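PDB 3NO4: creatinine amidohydrolase from Nostoc punctiforme PCC 73102, which probably hydrolyses carbon-nitrogen bonds in linear amides, as a metal-dependent enzyme of the creatininase superfamily. Local coordinates for residues Pro80-Ala92 with Thr96-Val108. Residues are numbered along the deposited sequence; the frame is centred on the assembly and turned at random.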
ATOM      1  N   PRO A  80     -23.026  -0.957  11.898  1.00 22.72           N
ATOM      2  CA  PRO A  80     -23.048  -2.356  11.475  1.00 22.28           C
ATOM      3  C   PRO A  80     -21.825  -3.107  11.964  1.00 21.53           C
ATOM      4  O   PRO A  80     -20.739  -2.517  12.043  1.00 20.36           O
ATOM      5  CB  PRO A  80     -23.031  -2.260   9.946  1.00 22.58           C
ATOM      6  CG  PRO A  80     -22.412  -0.915   9.649  1.00 23.15           C
ATOM      7  CD  PRO A  80     -22.870  -0.042  10.754  1.00 22.88           C
ATOM      8  N   THR A  81     -22.011  -4.398  12.248  1.00 20.96           N
ATOM      9  CA  THR A  81     -20.981  -5.228  12.858  1.00 19.89           C
ATOM     10  C   THR A  81     -19.817  -5.453  11.862  1.00 20.23           C
ATOM     11  O   THR A  81     -20.039  -5.712  10.650  1.00 18.13           O
ATOM     12  CB  THR A  81     -21.566  -6.569  13.359  1.00 21.38           C
ATOM     13  OG1 THR A  81     -22.654  -6.314  14.270  1.00 22.36           O
ATOM     14  CG2 THR A  81     -20.498  -7.433  14.036  1.00 16.95           C
ATOM     15  N   ILE A  82     -18.601  -5.283  12.368  1.00 19.27           N
ATOM     16  CA  ILE A  82     -17.363  -5.662  11.631  1.00 19.74           C
ATOM     17  C   ILE A  82     -17.158  -7.141  11.927  1.00 19.57           C
ATOM     18  O   ILE A  82     -16.729  -7.522  13.031  1.00 20.52           O
ATOM     19  CB  ILE A  82     -16.160  -4.807  12.013  1.00 20.04           C
ATOM     20  CG1 ILE A  82     -16.424  -3.330  11.662  1.00 21.51           C
ATOM     21  CG2 ILE A  82     -14.834  -5.310  11.343  1.00 17.95           C
ATOM     22  CD1 ILE A  82     -15.407  -2.361  12.271  1.00 18.35           C
ATOM     23  N   ASN A  83     -17.581  -7.954  10.959  1.00 19.94           N
ATOM     24  CA  ASN A  83     -17.679  -9.412  11.077  1.00 20.94           C
ATOM     25  C   ASN A  83     -16.370 -10.174  10.893  1.00 20.65           C
ATOM     26  O   ASN A  83     -16.250 -11.297  11.377  1.00 20.54           O
ATOM     27  CB  ASN A  83     -18.701  -9.962  10.062  1.00 20.76           C
ATOM     28  CG  ASN A  83     -20.101  -9.612  10.423  1.00 23.22           C
ATOM     29  OD1 ASN A  83     -20.556  -9.967  11.510  1.00 25.34           O
ATOM     30  ND2 ASN A  83     -20.834  -8.977   9.507  1.00 22.64           N
ATOM     31  N   VAL A  84     -15.425  -9.591  10.151  1.00 20.57           N
ATOM     32  CA  VAL A  84     -14.145 -10.233   9.849  1.00 20.06           C
ATOM     33  C   VAL A  84     -13.041  -9.266  10.294  1.00 20.01           C
ATOM     34  O   VAL A  84     -13.040  -8.110   9.866  1.00 19.37           O
ATOM     35  CB  VAL A  84     -14.053 -10.585   8.375  1.00 19.72           C
ATOM     36  CG1 VAL A  84     -12.616 -11.008   7.936  1.00 18.86           C
ATOM     37  CG2 VAL A  84     -15.076 -11.676   8.035  1.00 21.46           C
ATOM     38  N   GLY A  85     -12.162  -9.744  11.184  1.00 19.70           N
ATOM     39  CA  GLY A  85     -11.039  -8.974  11.697  1.00 19.68           C
ATOM     40  C   GLY A  85      -9.705  -9.680  11.492  1.00 19.48           C
ATOM     41  O   GLY A  85      -9.466 -10.293  10.443  1.00 19.68           O
HETATM   42  N   MSE A  86      -8.839  -9.567  12.485  1.00 19.03           N
HETATM   43  CA  MSE A  86      -7.483 -10.085  12.440  1.00 19.70           C
HETATM   44  C   MSE A  86      -7.444 -11.421  13.196  1.00 20.31           C
HETATM   45  O   MSE A  86      -7.337 -11.487  14.455  1.00 19.09           O
HETATM   46  CB  MSE A  86      -6.479  -9.056  12.999  1.00 19.29           C
HETATM   47  CG  MSE A  86      -5.117  -9.172  12.345  1.00 20.66           C
HETATM   48 SE   MSE A  86      -4.244 -10.863  12.682  0.75 16.92          SE
HETATM   49  CE  MSE A  86      -4.199 -10.906  14.632  1.00 23.25           C
ATOM     50  N   ALA A  87      -7.569 -12.480  12.386  1.00 20.62           N
ATOM     51  CA  ALA A  87      -7.661 -13.861  12.857  1.00 20.49           C
ATOM     52  C   ALA A  87      -6.682 -14.749  12.065  1.00 20.00           C
ATOM     53  O   ALA A  87      -6.986 -15.902  11.772  1.00 21.36           O
ATOM     54  CB  ALA A  87      -9.111 -14.348  12.713  1.00 19.88           C
ATOM     55  N   LEU A  88      -5.487 -14.229  11.786  1.00 18.43           N
ATOM     56  CA  LEU A  88      -4.535 -14.891  10.882  1.00 19.00           C
ATOM     57  C   LEU A  88      -4.086 -16.260  11.427  1.00 20.35           C
ATOM     58  O   LEU A  88      -3.951 -17.240  10.661  1.00 20.38           O
ATOM     59  CB  LEU A  88      -3.332 -13.992  10.551  1.00 19.05           C
ATOM     60  CG  LEU A  88      -3.555 -12.858   9.511  1.00 19.43           C
ATOM     61  CD1 LEU A  88      -2.302 -11.960   9.327  1.00 17.80           C
ATOM     62  CD2 LEU A  88      -3.994 -13.351   8.145  1.00 17.86           C
ATOM     63  N   HIS A  89      -3.907 -16.316  12.753  1.00 19.47           N
ATOM     64  CA  HIS A  89      -3.492 -17.523  13.444  1.00 20.92           C
ATOM     65  C   HIS A  89      -4.508 -18.685  13.464  1.00 21.41           C
ATOM     66  O   HIS A  89      -4.130 -19.806  13.833  1.00 23.04           O
ATOM     67  CB  HIS A  89      -2.937 -17.206  14.866  1.00 20.95           C
ATOM     68  CG  HIS A  89      -3.856 -16.404  15.722  1.00 23.06           C
ATOM     69  ND1 HIS A  89      -3.965 -15.031  15.616  1.00 25.64           N
ATOM     70  CD2 HIS A  89      -4.708 -16.778  16.711  1.00 25.33           C
ATOM     71  CE1 HIS A  89      -4.886 -14.605  16.465  1.00 27.66           C
ATOM     72  NE2 HIS A  89      -5.337 -15.641  17.153  1.00 24.99           N
ATOM     73  N   HIS A  90      -5.765 -18.430  13.085  1.00 20.18           N
ATOM     74  CA  HIS A  90      -6.818 -19.459  12.997  1.00 19.95           C
ATOM     75  C   HIS A  90      -7.076 -19.989  11.575  1.00 20.16           C
ATOM     76  O   HIS A  90      -8.004 -20.796  11.370  1.00 19.37           O
ATOM     77  CB  HIS A  90      -8.131 -18.903  13.550  1.00 20.08           C
ATOM     78  CG  HIS A  90      -8.066 -18.540  14.994  1.00 21.14           C
ATOM     79  ND1 HIS A  90      -7.942 -19.484  15.989  1.00 22.10           N
ATOM     80  CD2 HIS A  90      -8.060 -17.332  15.609  1.00 22.39           C
ATOM     81  CE1 HIS A  90      -7.910 -18.870  17.159  1.00 23.11           C
ATOM     82  NE2 HIS A  90      -7.968 -17.565  16.957  1.00 20.09           N
ATOM     83  N   THR A  91      -6.261 -19.588  10.602  1.00 19.81           N
ATOM     84  CA  THR A  91      -6.520 -19.917   9.187  1.00 20.62           C
ATOM     85  C   THR A  91      -6.200 -21.385   8.776  1.00 21.95           C
ATOM     86  O   THR A  91      -6.567 -21.793   7.684  1.00 22.53           O
ATOM     87  CB  THR A  91      -5.826 -18.928   8.217  1.00 21.05           C
ATOM     88  OG1 THR A  91      -4.412 -19.022   8.348  1.00 17.84           O
ATOM     89  CG2 THR A  91      -6.243 -17.497   8.538  1.00 20.75           C
ATOM     90  N   ALA A  92      -5.589 -22.190   9.647  1.00 21.66           N
ATOM     91  CA  ALA A  92      -5.381 -23.606   9.358  1.00 22.21           C
ATOM     92  C   ALA A  92      -6.632 -24.440   9.647  1.00 22.69           C
ATOM     93  O   ALA A  92      -6.620 -25.646   9.374  1.00 22.74           O
ATOM     94  CB  ALA A  92      -4.167 -24.156  10.112  1.00 22.37           C
ATOM     95  N   THR A  96     -12.475 -20.176   8.814  1.00 19.09           N
ATOM     96  CA  THR A  96     -11.887 -18.947   9.316  1.00 19.04           C
ATOM     97  C   THR A  96     -11.746 -17.977   8.123  1.00 18.69           C
ATOM     98  O   THR A  96     -11.368 -18.386   7.001  1.00 18.16           O
ATOM     99  CB  THR A  96     -10.510 -19.201   9.954  1.00 19.92           C
ATOM    100  OG1 THR A  96     -10.697 -20.045  11.090  1.00 17.84           O
ATOM    101  CG2 THR A  96      -9.758 -17.880  10.321  1.00 17.43           C
ATOM    102  N   ILE A  97     -12.117 -16.727   8.365  1.00 18.75           N
ATOM    103  CA  ILE A  97     -11.848 -15.616   7.433  1.00 19.02           C
ATOM    104  C   ILE A  97     -11.062 -14.560   8.220  1.00 18.85           C
ATOM    105  O   ILE A  97     -11.414 -14.236   9.360  1.00 17.50           O
ATOM    106  CB  ILE A  97     -13.154 -14.980   6.841  1.00 18.19           C
ATOM    107  CG1 ILE A  97     -14.217 -16.015   6.467  1.00 16.73           C
ATOM    108  CG2 ILE A  97     -12.779 -14.097   5.636  1.00 17.64           C
ATOM    109  CD1 ILE A  97     -15.585 -15.380   5.988  1.00 16.91           C
ATOM    110  N   SER A  98      -9.977 -14.048   7.634  1.00 19.27           N
ATOM    111  CA  SER A  98      -9.169 -13.006   8.289  1.00 18.84           C
ATOM    112  C   SER A  98      -8.743 -11.948   7.285  1.00 18.92           C
ATOM    113  O   SER A  98      -8.443 -12.275   6.134  1.00 18.69           O
ATOM    114  CB  SER A  98      -7.901 -13.588   8.885  1.00 19.98           C
ATOM    115  OG  SER A  98      -7.117 -12.613   9.582  1.00 18.12           O
ATOM    116  N   LEU A  99      -8.698 -10.716   7.759  1.00 18.31           N
ATOM    117  CA  LEU A  99      -7.946  -9.645   7.098  1.00 18.15           C
ATOM    118  C   LEU A  99      -6.510  -9.678   7.571  1.00 18.38           C
ATOM    119  O   LEU A  99      -6.207 -10.205   8.680  1.00 16.98           O
ATOM    120  CB  LEU A  99      -8.553  -8.271   7.433  1.00 18.76           C
ATOM    121  CG  LEU A  99     -10.028  -8.049   7.132  1.00 17.82           C
ATOM    122  CD1 LEU A  99     -10.482  -6.650   7.547  1.00 15.26           C
ATOM    123  CD2 LEU A  99     -10.369  -8.251   5.616  1.00 17.17           C
ATOM    124  N   ARG A 100      -5.613  -9.103   6.750  1.00 18.18           N
ATOM    125  CA  ARG A 100      -4.304  -8.720   7.231  1.00 18.66           C
ATOM    126  C   ARG A 100      -4.481  -7.523   8.146  1.00 18.27           C
ATOM    127  O   ARG A 100      -5.385  -6.734   7.919  1.00 17.37           O
ATOM    128  CB  ARG A 100      -3.378  -8.319   6.106  1.00 20.13           C
ATOM    129  CG  ARG A 100      -2.914  -9.484   5.308  1.00 21.39           C
ATOM    130  CD  ARG A 100      -2.299  -9.034   4.021  1.00 26.95           C
ATOM    131  NE  ARG A 100      -3.376  -8.728   3.052  1.00 29.48           N
ATOM    132  CZ  ARG A 100      -3.321  -7.833   2.059  1.00 31.96           C
ATOM    133  NH1 ARG A 100      -2.214  -7.113   1.825  1.00 33.08           N
ATOM    134  NH2 ARG A 100      -4.385  -7.681   1.252  1.00 27.86           N
ATOM    135  N   PRO A 101      -3.619  -7.379   9.177  1.00 17.38           N
ATOM    136  CA  PRO A 101      -3.585  -6.145   9.949  1.00 17.63           C
ATOM    137  C   PRO A 101      -3.592  -4.897   9.073  1.00 18.15           C
ATOM    138  O   PRO A 101      -4.392  -3.991   9.335  1.00 17.58           O
ATOM    139  CB  PRO A 101      -2.284  -6.266  10.757  1.00 17.73           C
ATOM    140  CG  PRO A 101      -2.090  -7.688  10.921  1.00 16.03           C
ATOM    141  CD  PRO A 101      -2.719  -8.382   9.756  1.00 17.93           C
ATOM    142  N   SER A 102      -2.751  -4.871   8.027  1.00 17.71           N
ATOM    143  CA  SER A 102      -2.649  -3.677   7.179  1.00 18.84           C
ATOM    144  C   SER A 102      -4.004  -3.371   6.512  1.00 18.32           C
ATOM    145  O   SER A 102      -4.386  -2.203   6.385  1.00 19.10           O
ATOM    146  CB  SER A 102      -1.551  -3.803   6.116  1.00 18.24           C
ATOM    147  OG  SER A 102      -1.711  -4.961   5.328  1.00 22.05           O
ATOM    148  N   THR A 103      -4.716  -4.414   6.099  1.00 18.19           N
ATOM    149  CA  THR A 103      -6.071  -4.257   5.524  1.00 16.83           C
ATOM    150  C   THR A 103      -7.074  -3.728   6.581  1.00 16.54           C
ATOM    151  O   THR A 103      -7.834  -2.818   6.290  1.00 17.53           O
ATOM    152  CB  THR A 103      -6.625  -5.552   4.963  1.00 16.36           C
ATOM    153  OG1 THR A 103      -5.665  -6.143   4.080  1.00 16.71           O
ATOM    154  CG2 THR A 103      -7.999  -5.304   4.260  1.00 14.53           C
ATOM    155  N   LEU A 104      -7.055  -4.283   7.778  1.00 16.13           N
ATOM    156  CA  LEU A 104      -7.962  -3.809   8.847  1.00 15.84           C
ATOM    157  C   LEU A 104      -7.696  -2.341   9.240  1.00 15.72           C
ATOM    158  O   LEU A 104      -8.633  -1.582   9.567  1.00 16.59           O
ATOM    159  CB  LEU A 104      -7.942  -4.712  10.072  1.00 15.48           C
ATOM    160  CG  LEU A 104      -8.884  -4.349  11.224  1.00 15.47           C
ATOM    161  CD1 LEU A 104     -10.338  -4.305  10.684  1.00 11.73           C
ATOM    162  CD2 LEU A 104      -8.776  -5.322  12.398  1.00 15.93           C
ATOM    163  N   ILE A 105      -6.432  -1.945   9.256  1.00 16.61           N
ATOM    164  CA  ILE A 105      -6.079  -0.545   9.556  1.00 16.79           C
ATOM    165  C   ILE A 105      -6.759   0.388   8.483  1.00 17.29           C
ATOM    166  O   ILE A 105      -7.325   1.417   8.817  1.00 16.83           O
ATOM    167  CB  ILE A 105      -4.547  -0.371   9.581  1.00 17.28           C
ATOM    168  CG1 ILE A 105      -3.939  -1.035  10.809  1.00 16.99           C
ATOM    169  CG2 ILE A 105      -4.102   1.118   9.417  1.00 14.67           C
ATOM    170  CD1 ILE A 105      -2.421  -1.041  10.735  1.00 17.34           C
ATOM    171  N   GLN A 106      -6.688   0.006   7.220  1.00 17.82           N
ATOM    172  CA  GLN A 106      -7.334   0.810   6.149  1.00 18.63           C
ATOM    173  C   GLN A 106      -8.865   0.830   6.215  1.00 18.35           C
ATOM    174  O   GLN A 106      -9.472   1.870   5.975  1.00 19.11           O
ATOM    175  CB  GLN A 106      -6.805   0.423   4.786  1.00 19.00           C
ATOM    176  CG  GLN A 106      -5.255   0.696   4.643  1.00 21.53           C
ATOM    177  CD  GLN A 106      -4.749   2.184   4.984  1.00 27.26           C
ATOM    178  OE1 GLN A 106      -5.335   3.194   4.474  1.00 28.53           O
ATOM    179  NE2 GLN A 106      -3.620   2.306   5.796  1.00 25.78           N
ATOM    180  N   VAL A 107      -9.461  -0.289   6.596  1.00 18.38           N
ATOM    181  CA  VAL A 107     -10.871  -0.372   6.836  1.00 18.15           C
ATOM    182  C   VAL A 107     -11.278   0.594   7.950  1.00 18.53           C
ATOM    183  O   VAL A 107     -12.173   1.410   7.728  1.00 16.31           O
ATOM    184  CB  VAL A 107     -11.350  -1.834   7.124  1.00 18.41           C
ATOM    185  CG1 VAL A 107     -12.789  -1.878   7.693  1.00 16.60           C
ATOM    186  CG2 VAL A 107     -11.199  -2.688   5.844  1.00 16.99           C
ATOM    187  N   VAL A 108     -10.600   0.525   9.115  1.00 18.36           N
ATOM    188  CA  VAL A 108     -10.909   1.415  10.242  1.00 17.55           C
ATOM    189  C   VAL A 108     -10.699   2.901   9.853  1.00 18.22           C
ATOM    190  O   VAL A 108     -11.527   3.774  10.153  1.00 18.60           O
ATOM    191  CB  VAL A 108     -10.096   1.070  11.514  1.00 16.84           C
ATOM    192  CG1 VAL A 108     -10.260   2.163  12.588  1.00 15.05           C
ATOM    193  CG2 VAL A 108     -10.537  -0.318  12.048  1.00 15.42           C
TER
HETATM  194  O   HOH W   1     -12.126 -12.638  11.410  1.00 18.90           O
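Val84, Thr96 and Ser98 carry most of this buried contact, in which the loop after strand 77-78 of the creatininase α/β fold doubles back antiparallel on itself before entering helix 101-118. The two methyls of a valine suit a place against the apolar side chains of Ile97 and Leu99. Its CG1, turned away from the backbone N (chi1 169°), meets Ile97 CG2 at 3.9 Å and Leu99 CG at 4.0 Å, and the Val84 and Ile97 side chains cross nearly perpendicularly; Tyr111 of a second subunit also packs on Val84. Nearby, the backbones join where Leu99 N donates to Gly85 O (2.8 Å), and a bridging water accepts from Gly85 N and donates to Ile97 O. Ser98 is small enough to lie against the chain, and its hydroxyl works both ways: OG accepts from Ala87 N at 2.8 Å and donates to Leu99 O at 2.7 Å, from above the carbonyl plane. Replacing the serine by alanine removes OG, and Ala87 N would probably lose its acceptor and Leu99 O this donor. Thr96 combines a donor with a methyl: OG1 reaches His90 O at 2.8 Å, 55° out of the carbonyl plane, while CG2 rests against Thr91 CG2. The same OG1 bonds Gln49 N, tying the turn to the neighbour of the nickel ligand His50. At the helix start, Pro101 CD takes Met86 CG and Leu88 CD1, each at 3.6 Å.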